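Local coordinates for protein 11R-lipoxygenase (Gersemia fruticosa, PDB 3VF1) that probably catalyses the dioxygenation of polyunsaturated fatty acids as a calcium-dependent lipoxygenase that carries one non-heme iron per subunit, at residues A[209-214]-A[618-623]; A[195-200]-A[634-639]; A[171-176]-A[434-439]; A[365-370]-A[602-607]. All coordinates share one frame; numbering follows the deposited sequence.

How the contacts relate
From the N terminus, 171-176 opens contact 3, 195-200 contact 2, 209-214 contact 1 and 365-370 contact 4. The chain then returns: 434-439 closes contact 3, 602-607 contact 4, 618-623 contact 1 and 634-639 contact 2. Contact 4 is therefore nested within contact 1 and contact 1 within contact 2, while contact 3 crosses all three. Contacts 1 to 3 tie the region between helices 148-164 and 208-213, including the latter, to helices 428-438 and 619-632 and the loop that follows. Contacts 2 and 3 touch, Thr200 O packing on Leu434 CD2. Contact 4 stands apart, at the start of helix 369-410.

Contact 1 (A[209-214]-A[618-623]); sequences ADFANL and NKHQAV
Packing between two helices is illustrated by Phe211, on the short helix 208-213, which reaches across to His620 and Val623 near the start of helix 619-632. Val623 meets the ring from one face: its CG1 methyl lies 3.4 Å from the centroid of the Phe211 ring and 17° off the normal, a CH-pi contact. The methyl is displaced toward the rim, so that Val623 CG1 comes within 3.3 Å of Phe211 CE2. With CG1 anti to the backbone N of Val623 (chi1 175°), this methyl is the branch turned onto the ring.

His620, three residues earlier on the same helix, meets the far end of the phenyl group, with Phe211 CZ 3.4 Å from His620 ND1. The two ring planes are only 22° from parallel, but they are slid so far apart that there is little overlap. A leucine in place of Phe211 would probably lose the flat face that receives the valine methyl and take from the imidazole of His620 one of its aromatic neighbours.

Behind these side chains a capping box fixes the start of the helix. Gln621 N donates to Asn618 OD1 at 2.8 Å, and Asn618 N donates to Gln621 OE1 at 2.9 Å. Phe220 joins the cluster edge-to-face with both Phe211 and His620, and Leu235 touches Val623 from a loop. Thr624, the residue after Val623, also packs on Phe211, while Leu214, just past helix 208-213, rests on Val626 and Ser627.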
# COMPACT_ATOMS: atom_id res chain seq x y z
N ALA A 209 8.54 -25.22 8.03
CA ALA A 209 8.98 -25.21 6.64
C ALA A 209 9.41 -23.82 6.20
O ALA A 209 10.27 -23.67 5.32
CB ALA A 209 7.87 -25.73 5.74
N ASP A 210 8.82 -22.80 6.81
CA ASP A 210 9.15 -21.42 6.47
C ASP A 210 10.48 -21.03 7.11
O ASP A 210 11.25 -20.27 6.54
CB ASP A 210 8.03 -20.48 6.93
CG ASP A 210 6.68 -20.89 6.39
OD1 ASP A 210 6.37 -20.55 5.23
OD2 ASP A 210 5.92 -21.56 7.13
N PHE A 211 10.73 -21.55 8.31
CA PHE A 211 12.03 -21.42 8.94
C PHE A 211 13.08 -22.09 8.06
O PHE A 211 14.18 -21.58 7.87
CB PHE A 211 12.04 -22.10 10.31
CG PHE A 211 11.58 -21.22 11.44
CD1 PHE A 211 10.35 -20.59 11.39
CD2 PHE A 211 12.37 -21.04 12.56
CE1 PHE A 211 9.92 -19.79 12.43
CE2 PHE A 211 11.95 -20.25 13.60
CZ PHE A 211 10.73 -19.62 13.54
N ALA A 212 12.71 -23.25 7.52
CA ALA A 212 13.62 -24.06 6.73
C ALA A 212 13.95 -23.41 5.39
O ALA A 212 15.05 -23.57 4.86
CB ALA A 212 13.02 -25.44 6.50
N ASN A 213 12.99 -22.66 4.84
CA ASN A 213 13.22 -21.95 3.58
C ASN A 213 14.33 -20.92 3.72
O ASN A 213 15.02 -20.61 2.75
CB ASN A 213 11.93 -21.28 3.10
CG ASN A 213 10.94 -22.26 2.52
OD1 ASN A 213 11.31 -23.35 2.08
ND2 ASN A 213 9.66 -21.89 2.52
N LEU A 214 14.51 -20.39 4.92
CA LEU A 214 15.55 -19.41 5.19
C LEU A 214 16.82 -20.08 5.71
O LEU A 214 17.83 -19.41 5.95
CB LEU A 214 15.06 -18.37 6.20
CG LEU A 214 13.80 -17.60 5.81
CD1 LEU A 214 13.40 -16.64 6.92
CD2 LEU A 214 14.02 -16.84 4.50
N ASN A 618 13.65 -13.45 21.57
CA ASN A 618 14.42 -14.68 21.61
C ASN A 618 14.64 -15.19 20.19
O ASN A 618 14.25 -14.54 19.23
CB ASN A 618 13.72 -15.74 22.48
CG ASN A 618 12.36 -16.13 21.94
OD1 ASN A 618 12.15 -16.23 20.74
ND2 ASN A 618 11.42 -16.37 22.85
N LYS A 619 15.29 -16.34 20.06
CA LYS A 619 15.68 -16.84 18.74
C LYS A 619 14.48 -17.15 17.84
O LYS A 619 14.43 -16.70 16.70
CB LYS A 619 16.59 -18.07 18.89
CG LYS A 619 17.89 -17.76 19.61
CD LYS A 619 18.94 -18.83 19.39
CE LYS A 619 20.24 -18.47 20.08
NZ LYS A 619 21.31 -19.47 19.81
N HIS A 620 13.52 -17.91 18.36
CA HIS A 620 12.33 -18.25 17.58
C HIS A 620 11.57 -17.01 17.14
O HIS A 620 11.13 -16.92 15.99
CB HIS A 620 11.40 -19.16 18.39
CG HIS A 620 10.09 -19.43 17.71
ND1 HIS A 620 9.93 -20.42 16.77
CD2 HIS A 620 8.88 -18.83 17.84
CE1 HIS A 620 8.68 -20.42 16.35
NE2 HIS A 620 8.02 -19.47 16.98
N GLN A 621 11.43 -16.05 18.05
CA GLN A 621 10.68 -14.83 17.77
C GLN A 621 11.35 -14.01 16.68
O GLN A 621 10.69 -13.45 15.81
CB GLN A 621 10.54 -13.99 19.04
CG GLN A 621 9.63 -14.60 20.10
CD GLN A 621 9.72 -13.87 21.43
OE1 GLN A 621 10.72 -13.22 21.72
NE2 GLN A 621 8.67 -13.98 22.24
N ALA A 622 12.68 -13.93 16.74
CA ALA A 622 13.44 -13.13 15.79
C ALA A 622 13.36 -13.71 14.39
O ALA A 622 13.24 -12.97 13.41
CB ALA A 622 14.89 -13.02 16.24
N VAL A 623 13.41 -15.04 14.28
CA VAL A 623 13.30 -15.70 12.99
C VAL A 623 11.90 -15.48 12.41
O VAL A 623 11.74 -15.28 11.21
CB VAL A 623 13.56 -17.21 13.10
CG1 VAL A 623 13.32 -17.89 11.75
CG2 VAL A 623 14.98 -17.48 13.57

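Contact 2 (A[195-200]-A[634-639]); sequences FTDEAT and TIYPTE
Tyr636 and Thr200 meet through their hydroxyls, Tyr636 OH and Thr200 OG1 lying 2.9 Å apart in a hydrogen bond that either group could donate. Along the same ring comes Asp197, whose CB sits above one face, offset toward the rim. Its carboxylate, inclined by 28° to the ring, brings OD2 to 3.4 Å from Tyr636 CE1. The carboxylate reaches this position with Asp197 CG anti to the backbone N (chi1 -169°). Thr634 CG2 covers the opposite face, so the phenol is held between a methyl and an aspartate.

The next shell fixes these groups. Asp197 OD1 accepts from Ala199 N at 2.9 Å, an Asx turn that restrains the carboxylate. Tyr636 begins a type I beta turn closed by Glu639 N and Tyr636 O at 3.0 Å, and Glu639 OE1 in return accepts from Tyr636 N. Thr200 CG2 lies over the centre of the Phe195 ring, which packs on Ala430 and Leu434 of helix 428-438.

A phenylalanine in place of Tyr636 would probably leave the Thr200 hydroxyl without its partner across the two loops. The side chain of Thr200 lies about 5 Å from that of the iron ligand Ile698 and about 11 Å from the iron itself, outside the first coordination shell. The hydroxyl bond that joins the loops here is neutral, while the carboxylate beside the ring may influence the phenol electrostatically.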
# COMPACT_ATOMS: atom_id res chain seq x y z
N PHE A 195 -5.77 -13.41 -6.22
CA PHE A 195 -4.33 -13.40 -6.35
C PHE A 195 -3.93 -13.89 -7.73
O PHE A 195 -4.45 -14.88 -8.22
CB PHE A 195 -3.68 -14.28 -5.28
CG PHE A 195 -3.73 -13.70 -3.89
CD1 PHE A 195 -3.41 -12.37 -3.66
CD2 PHE A 195 -4.11 -14.49 -2.82
CE1 PHE A 195 -3.45 -11.84 -2.39
CE2 PHE A 195 -4.16 -13.96 -1.54
CZ PHE A 195 -3.83 -12.64 -1.33
N THR A 196 -2.99 -13.19 -8.36
CA THR A 196 -2.49 -13.58 -9.67
C THR A 196 -1.42 -14.66 -9.54
O THR A 196 -0.89 -15.15 -10.54
CB THR A 196 -1.91 -12.38 -10.43
OG1 THR A 196 -0.86 -11.78 -9.66
CG2 THR A 196 -2.99 -11.35 -10.71
N ASP A 197 -1.11 -15.04 -8.30
CA ASP A 197 -0.16 -16.11 -8.03
C ASP A 197 -0.66 -16.93 -6.86
O ASP A 197 -0.95 -16.39 -5.79
CB ASP A 197 1.23 -15.54 -7.74
CG ASP A 197 2.30 -16.60 -7.72
OD1 ASP A 197 2.06 -17.69 -7.15
OD2 ASP A 197 3.39 -16.35 -8.28
N GLU A 198 -0.76 -18.24 -7.05
CA GLU A 198 -1.37 -19.12 -6.05
C GLU A 198 -0.50 -19.26 -4.80
O GLU A 198 -1.01 -19.59 -3.72
CB GLU A 198 -1.64 -20.50 -6.66
CG GLU A 198 -2.44 -21.43 -5.76
CD GLU A 198 -3.84 -20.91 -5.48
OE1 GLU A 198 -4.55 -21.54 -4.66
OE2 GLU A 198 -4.22 -19.88 -6.06
N ALA A 199 0.79 -19.02 -4.94
CA ALA A 199 1.72 -19.14 -3.82
C ALA A 199 1.45 -18.07 -2.77
O ALA A 199 1.76 -18.26 -1.59
CB ALA A 199 3.15 -19.05 -4.31
N THR A 200 0.89 -16.94 -3.20
CA THR A 200 0.65 -15.81 -2.31
C THR A 200 -0.20 -16.17 -1.10
O THR A 200 0.06 -15.72 0.01
CB THR A 200 -0.04 -14.65 -3.07
OG1 THR A 200 0.71 -14.31 -4.23
CG2 THR A 200 -0.18 -13.43 -2.17
N THR A 634 7.79 -9.34 -0.78
CA THR A 634 7.80 -10.19 -1.96
C THR A 634 7.42 -9.40 -3.21
O THR A 634 6.34 -8.80 -3.27
CB THR A 634 6.82 -11.37 -1.82
OG1 THR A 634 7.23 -12.21 -0.73
CG2 THR A 634 6.78 -12.20 -3.10
N ILE A 635 8.30 -9.41 -4.20
CA ILE A 635 8.02 -8.80 -5.50
C ILE A 635 8.12 -9.85 -6.60
O ILE A 635 9.19 -10.37 -6.88
CB ILE A 635 9.00 -7.66 -5.82
CG1 ILE A 635 8.74 -6.46 -4.90
CG2 ILE A 635 8.88 -7.24 -7.28
CD1 ILE A 635 9.70 -5.31 -5.11
N TYR A 636 6.98 -10.16 -7.22
CA TYR A 636 6.94 -11.15 -8.28
C TYR A 636 7.49 -10.57 -9.59
O TYR A 636 7.41 -9.36 -9.81
CB TYR A 636 5.52 -11.67 -8.48
CG TYR A 636 5.00 -12.44 -7.29
CD1 TYR A 636 5.45 -13.72 -7.02
CD2 TYR A 636 4.05 -11.88 -6.44
CE1 TYR A 636 4.98 -14.43 -5.93
CE2 TYR A 636 3.58 -12.59 -5.34
CZ TYR A 636 4.05 -13.86 -5.10
OH TYR A 636 3.58 -14.57 -4.01
N PRO A 637 8.05 -11.43 -10.45
CA PRO A 637 8.65 -10.98 -11.71
C PRO A 637 7.66 -10.27 -12.63
O PRO A 637 8.08 -9.55 -13.54
CB PRO A 637 9.13 -12.29 -12.36
CG PRO A 637 9.26 -13.25 -11.23
CD PRO A 637 8.18 -12.89 -10.27
N THR A 638 6.37 -10.48 -12.40
CA THR A 638 5.34 -9.90 -13.25
C THR A 638 4.95 -8.49 -12.80
O THR A 638 4.32 -7.75 -13.55
CB THR A 638 4.06 -10.77 -13.24
OG1 THR A 638 3.44 -10.69 -11.95
CG2 THR A 638 4.39 -12.22 -13.57
N GLU A 639 5.34 -8.13 -11.58
CA GLU A 639 4.95 -6.85 -11.00
C GLU A 639 5.17 -5.70 -11.98
O GLU A 639 6.17 -5.65 -12.70
CB GLU A 639 5.74 -6.58 -9.72
CG GLU A 639 4.88 -6.19 -8.53
CD GLU A 639 4.09 -7.36 -7.98
OE1 GLU A 639 4.68 -8.21 -7.28
OE2 GLU A 639 2.87 -7.43 -8.25

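Contact 3 (A[171-176]-A[434-439]); sequences PRYVQD and LGRNDL
Tyr173 lays one face of its ring over the aliphatic part of Arg436, near the end of helix 428-438. Arg436 CG lies 3.9 Å from the ring centroid and 25° off the normal, a CH-pi contact, while Arg436 CD approaches Tyr173 CD2 at 3.5 Å. On the opposite face sits Arg172 CB, so the phenol is flanked by carbon from its own loop and from the helix. Beyond the ring, Tyr173 OH donates to Arg436 O at 2.7 Å, approaching to one side of the carbonyl and tilted from its plane. One residue thus grips Arg436 both by its side chain and by its backbone.

Arg172 makes a second link. Its NH2 donates to Asn437 OD1 at 3.0 Å in a nearly straight bond (163° at the hydrogen), with the acceptor in the guanidinium plane and the amide almost coplanar with it. Arg436 O lies instead over a face of the guanidinium, too poorly angled to be bonded to it. A bend at chi3 (-60°) carries the group across to the helix.

Several of the polar groups have further partners: Arg172 pairs with Asp170, Asn437 ND2 donates to Glu184 O, and the Arg436 guanidinium forms a salt bridge with Glu401. The side chain of Arg436 also comes within about 8 Å of that of the iron ligand His397. In chemical terms, the loop supplies two donors to acceptors at the C-terminal end of a helix, whose dipole may favour the positive guanidinium of Arg172, although Asp170 already balances its charge.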
# COMPACT_ATOMS: atom_id res chain seq x y z
N PRO A 171 -17.95 -9.27 11.96
CA PRO A 171 -18.01 -8.58 13.25
C PRO A 171 -16.64 -8.20 13.81
O PRO A 171 -16.53 -7.22 14.56
CB PRO A 171 -18.69 -9.60 14.18
CG PRO A 171 -18.55 -10.91 13.49
CD PRO A 171 -18.56 -10.61 12.03
N ARG A 172 -15.60 -8.95 13.45
CA ARG A 172 -14.26 -8.66 13.92
C ARG A 172 -13.79 -7.27 13.50
O ARG A 172 -12.97 -6.66 14.18
CB ARG A 172 -13.27 -9.70 13.39
CG ARG A 172 -13.44 -11.09 13.98
CD ARG A 172 -12.38 -12.05 13.45
NE ARG A 172 -12.44 -12.19 12.00
CZ ARG A 172 -11.57 -12.88 11.28
NH1 ARG A 172 -10.55 -13.52 11.86
NH2 ARG A 172 -11.71 -12.95 9.96
N TYR A 173 -14.32 -6.76 12.39
CA TYR A 173 -13.78 -5.55 11.78
C TYR A 173 -14.82 -4.47 11.43
O TYR A 173 -14.52 -3.56 10.66
CB TYR A 173 -13.02 -5.92 10.51
CG TYR A 173 -11.96 -6.98 10.73
CD1 TYR A 173 -10.81 -6.69 11.46
CD2 TYR A 173 -12.11 -8.26 10.22
CE1 TYR A 173 -9.84 -7.65 11.68
CE2 TYR A 173 -11.14 -9.23 10.43
CZ TYR A 173 -10.01 -8.91 11.16
OH TYR A 173 -9.05 -9.87 11.38
N VAL A 174 -16.02 -4.57 12.00
CA VAL A 174 -17.06 -3.59 11.69
C VAL A 174 -16.96 -2.31 12.53
O VAL A 174 -17.57 -1.30 12.19
CB VAL A 174 -18.49 -4.16 11.87
CG1 VAL A 174 -18.78 -5.22 10.81
CG2 VAL A 174 -18.69 -4.72 13.28
N GLN A 175 -16.19 -2.36 13.61
CA GLN A 175 -16.15 -1.24 14.55
C GLN A 175 -14.86 -0.42 14.45
O GLN A 175 -13.76 -0.97 14.53
CB GLN A 175 -16.33 -1.76 15.98
CG GLN A 175 -17.22 -0.88 16.84
CD GLN A 175 -17.81 -1.63 18.03
OE1 GLN A 175 -17.80 -2.86 18.06
NE2 GLN A 175 -18.32 -0.89 19.01
N ASP A 176 -15.02 0.89 14.28
CA ASP A 176 -13.89 1.82 14.25
C ASP A 176 -12.83 1.45 13.22
O ASP A 176 -11.64 1.51 13.50
CB ASP A 176 -13.26 1.93 15.64
CG ASP A 176 -14.17 2.62 16.64
OD1 ASP A 176 -14.97 3.48 16.21
OD2 ASP A 176 -14.08 2.31 17.84
N LEU A 434 -6.85 -11.83 2.96
CA LEU A 434 -5.86 -12.71 3.57
C LEU A 434 -5.39 -12.11 4.89
O LEU A 434 -5.26 -12.82 5.89
CB LEU A 434 -4.67 -12.92 2.63
CG LEU A 434 -3.58 -13.86 3.13
CD1 LEU A 434 -4.08 -15.30 3.16
CD2 LEU A 434 -2.33 -13.74 2.27
N GLY A 435 -5.13 -10.81 4.88
CA GLY A 435 -4.68 -10.11 6.07
C GLY A 435 -5.66 -10.24 7.22
O GLY A 435 -5.27 -10.43 8.37
N ARG A 436 -6.95 -10.16 6.91
CA ARG A 436 -7.99 -10.26 7.93
C ARG A 436 -8.02 -11.64 8.58
O ARG A 436 -8.66 -11.82 9.62
CB ARG A 436 -9.36 -9.93 7.33
CG ARG A 436 -9.68 -8.44 7.34
CD ARG A 436 -11.09 -8.17 6.84
NE ARG A 436 -11.19 -8.27 5.38
CZ ARG A 436 -10.90 -7.28 4.54
NH1 ARG A 436 -10.49 -6.10 4.99
NH2 ARG A 436 -11.03 -7.47 3.23
N ASN A 437 -7.33 -12.61 7.98
CA ASN A 437 -7.29 -13.96 8.53
C ASN A 437 -5.92 -14.37 9.07
O ASN A 437 -5.83 -15.10 10.05
CB ASN A 437 -7.74 -14.97 7.48
CG ASN A 437 -9.19 -14.76 7.05
OD1 ASN A 437 -10.02 -14.30 7.83
ND2 ASN A 437 -9.49 -15.11 5.81
N ASP A 438 -4.85 -13.89 8.43
CA ASP A 438 -3.51 -14.39 8.71
C ASP A 438 -2.51 -13.34 9.21
O ASP A 438 -1.39 -13.68 9.58
CB ASP A 438 -2.94 -15.07 7.46
CG ASP A 438 -3.68 -16.34 7.09
OD1 ASP A 438 -4.83 -16.52 7.54
OD2 ASP A 438 -3.11 -17.17 6.35
N LEU A 439 -2.92 -12.08 9.24
CA LEU A 439 -2.04 -11.01 9.70
C LEU A 439 -2.57 -10.32 10.95
O LEU A 439 -1.90 -10.27 11.98
CB LEU A 439 -1.85 -9.97 8.60
CG LEU A 439 -1.00 -10.36 7.39
CD1 LEU A 439 -1.02 -9.25 6.35
CD2 LEU A 439 0.43 -10.67 7.81

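Contact 4 (A[365-370]-A[602-607]); sequences LKDTEW and TEKGKS
Ser607 and Trp370 pack together at the N-terminal turn of helix 369-410, whose N-cap is Thr368; further along, this helix carries the iron ligands His392 and His397. The contact is made close to the backbone. Ser607 O lies 3.4 Å from Trp370 CB, the two CB atoms are 4.1 Å apart, and Ser607 CB also touches the carbonyl of Trp370. The indole itself turns away from the loop, so tryptophan contributes here mainly through the root of its side chain.

Asp367, just before the cap, provides the charged part of the contact. Its OD1 receives Lys604 NZ at 2.7 Å in a salt bridge, met on the syn side and 24° out of the carboxylate plane. Lys604 folds back to reach it, bent at chi2 (-64°) and chi4 (74°), and the aspartate and lysine side chains cross at about a right angle. Both partners have second interactions: Asp367 OD2 accepts from Thr363 N, and the ammonium group forms a cation-pi pair with Trp362. At this surface position the bridge is likely to be partly screened by solvent.

Asp371, in the first turn of the helix and with its backbone N capped by Thr368 OG1, ties the two parts together by accepting from Gly605 N and Ser607 N with its two carboxylate oxygens. The capping threonine is also joined to the loop by a water molecule that lies 2.8 Å from Thr368 OG1 and donates to Ser607 O at 2.6 Å.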
# COMPACT_ATOMS: atom_id res chain seq x y z
N LEU A 365 24.23 12.26 27.81
CA LEU A 365 25.10 13.12 28.62
C LEU A 365 25.16 12.71 30.09
O LEU A 365 26.23 12.76 30.70
CB LEU A 365 24.60 14.57 28.52
CG LEU A 365 25.55 15.66 29.01
CD1 LEU A 365 26.76 15.77 28.09
CD2 LEU A 365 24.81 16.99 29.08
N LYS A 366 24.03 12.31 30.65
CA LYS A 366 23.92 12.07 32.09
C LYS A 366 23.85 10.58 32.44
O LYS A 366 24.03 10.20 33.59
CB LYS A 366 22.68 12.77 32.66
CG LYS A 366 22.72 14.29 32.57
CD LYS A 366 23.87 14.87 33.37
CE LYS A 366 23.86 16.38 33.33
NZ LYS A 366 25.04 16.96 34.03
N ASP A 367 23.58 9.75 31.44
CA ASP A 367 23.40 8.32 31.69
C ASP A 367 24.55 7.50 31.12
O ASP A 367 25.31 7.96 30.28
CB ASP A 367 22.08 7.84 31.09
CG ASP A 367 20.87 8.38 31.82
OD1 ASP A 367 20.43 7.74 32.80
OD2 ASP A 367 20.36 9.45 31.43
N THR A 368 24.65 6.26 31.60
CA THR A 368 25.69 5.35 31.12
C THR A 368 25.42 5.00 29.67
O THR A 368 24.31 5.22 29.17
CB THR A 368 25.74 4.06 31.95
OG1 THR A 368 24.54 3.30 31.74
CG2 THR A 368 25.89 4.37 33.44
N GLU A 369 26.42 4.46 29.00
CA GLU A 369 26.30 4.14 27.58
C GLU A 369 25.33 2.99 27.35
O GLU A 369 24.55 3.01 26.41
CB GLU A 369 27.68 3.81 27.00
CG GLU A 369 28.66 4.98 27.10
CD GLU A 369 30.00 4.68 26.46
OE1 GLU A 369 30.18 3.55 25.95
OE2 GLU A 369 30.87 5.57 26.47
N TRP A 370 25.37 1.98 28.22
CA TRP A 370 24.46 0.86 28.12
C TRP A 370 23.02 1.29 28.41
O TRP A 370 22.09 0.83 27.76
CB TRP A 370 24.87 -0.28 29.06
CG TRP A 370 26.00 -1.11 28.52
CD1 TRP A 370 27.23 -1.28 29.07
CD2 TRP A 370 25.98 -1.89 27.32
NE1 TRP A 370 27.99 -2.12 28.28
CE2 TRP A 370 27.24 -2.51 27.20
CE3 TRP A 370 25.03 -2.13 26.32
CZ2 TRP A 370 27.57 -3.34 26.14
CZ3 TRP A 370 25.35 -2.96 25.27
CH2 TRP A 370 26.62 -3.56 25.18
N THR A 602 13.75 0.44 35.88
CA THR A 602 13.17 1.41 36.79
C THR A 602 14.24 2.26 37.46
O THR A 602 13.94 3.26 38.11
CB THR A 602 12.33 0.72 37.88
OG1 THR A 602 13.12 -0.29 38.53
CG2 THR A 602 11.09 0.07 37.28
N GLU A 603 15.50 1.85 37.31
CA GLU A 603 16.62 2.55 37.93
C GLU A 603 17.76 2.76 36.93
O GLU A 603 17.82 2.10 35.90
CB GLU A 603 17.14 1.77 39.13
CG GLU A 603 16.16 1.69 40.29
CD GLU A 603 16.72 0.89 41.46
OE1 GLU A 603 17.27 -0.20 41.23
OE2 GLU A 603 16.62 1.37 42.61
N LYS A 604 18.65 3.69 37.26
CA LYS A 604 19.83 3.94 36.45
C LYS A 604 20.92 2.91 36.76
O LYS A 604 20.90 2.28 37.82
CB LYS A 604 20.38 5.34 36.71
CG LYS A 604 19.36 6.47 36.55
CD LYS A 604 18.88 6.58 35.12
CE LYS A 604 18.19 7.93 34.88
NZ LYS A 604 19.14 9.08 34.81
N GLY A 605 21.86 2.76 35.84
CA GLY A 605 23.04 1.94 36.07
C GLY A 605 22.82 0.44 36.08
O GLY A 605 23.75 -0.32 36.36
N LYS A 606 21.61 -0.00 35.76
CA LYS A 606 21.30 -1.43 35.80
C LYS A 606 21.54 -2.12 34.46
O LYS A 606 21.58 -3.35 34.40
CB LYS A 606 19.84 -1.64 36.22
CG LYS A 606 19.51 -1.09 37.60
CD LYS A 606 20.39 -1.70 38.68
CE LYS A 606 19.98 -1.24 40.07
NZ LYS A 606 20.90 -1.76 41.12
N SER A 607 21.71 -1.35 33.39
CA SER A 607 21.79 -1.91 32.05
C SER A 607 23.19 -2.41 31.69
O SER A 607 24.20 -1.81 32.05
CB SER A 607 21.34 -0.89 31.01
OG SER A 607 20.00 -0.49 31.24
O HOH W 1 24.49 0.66 32.81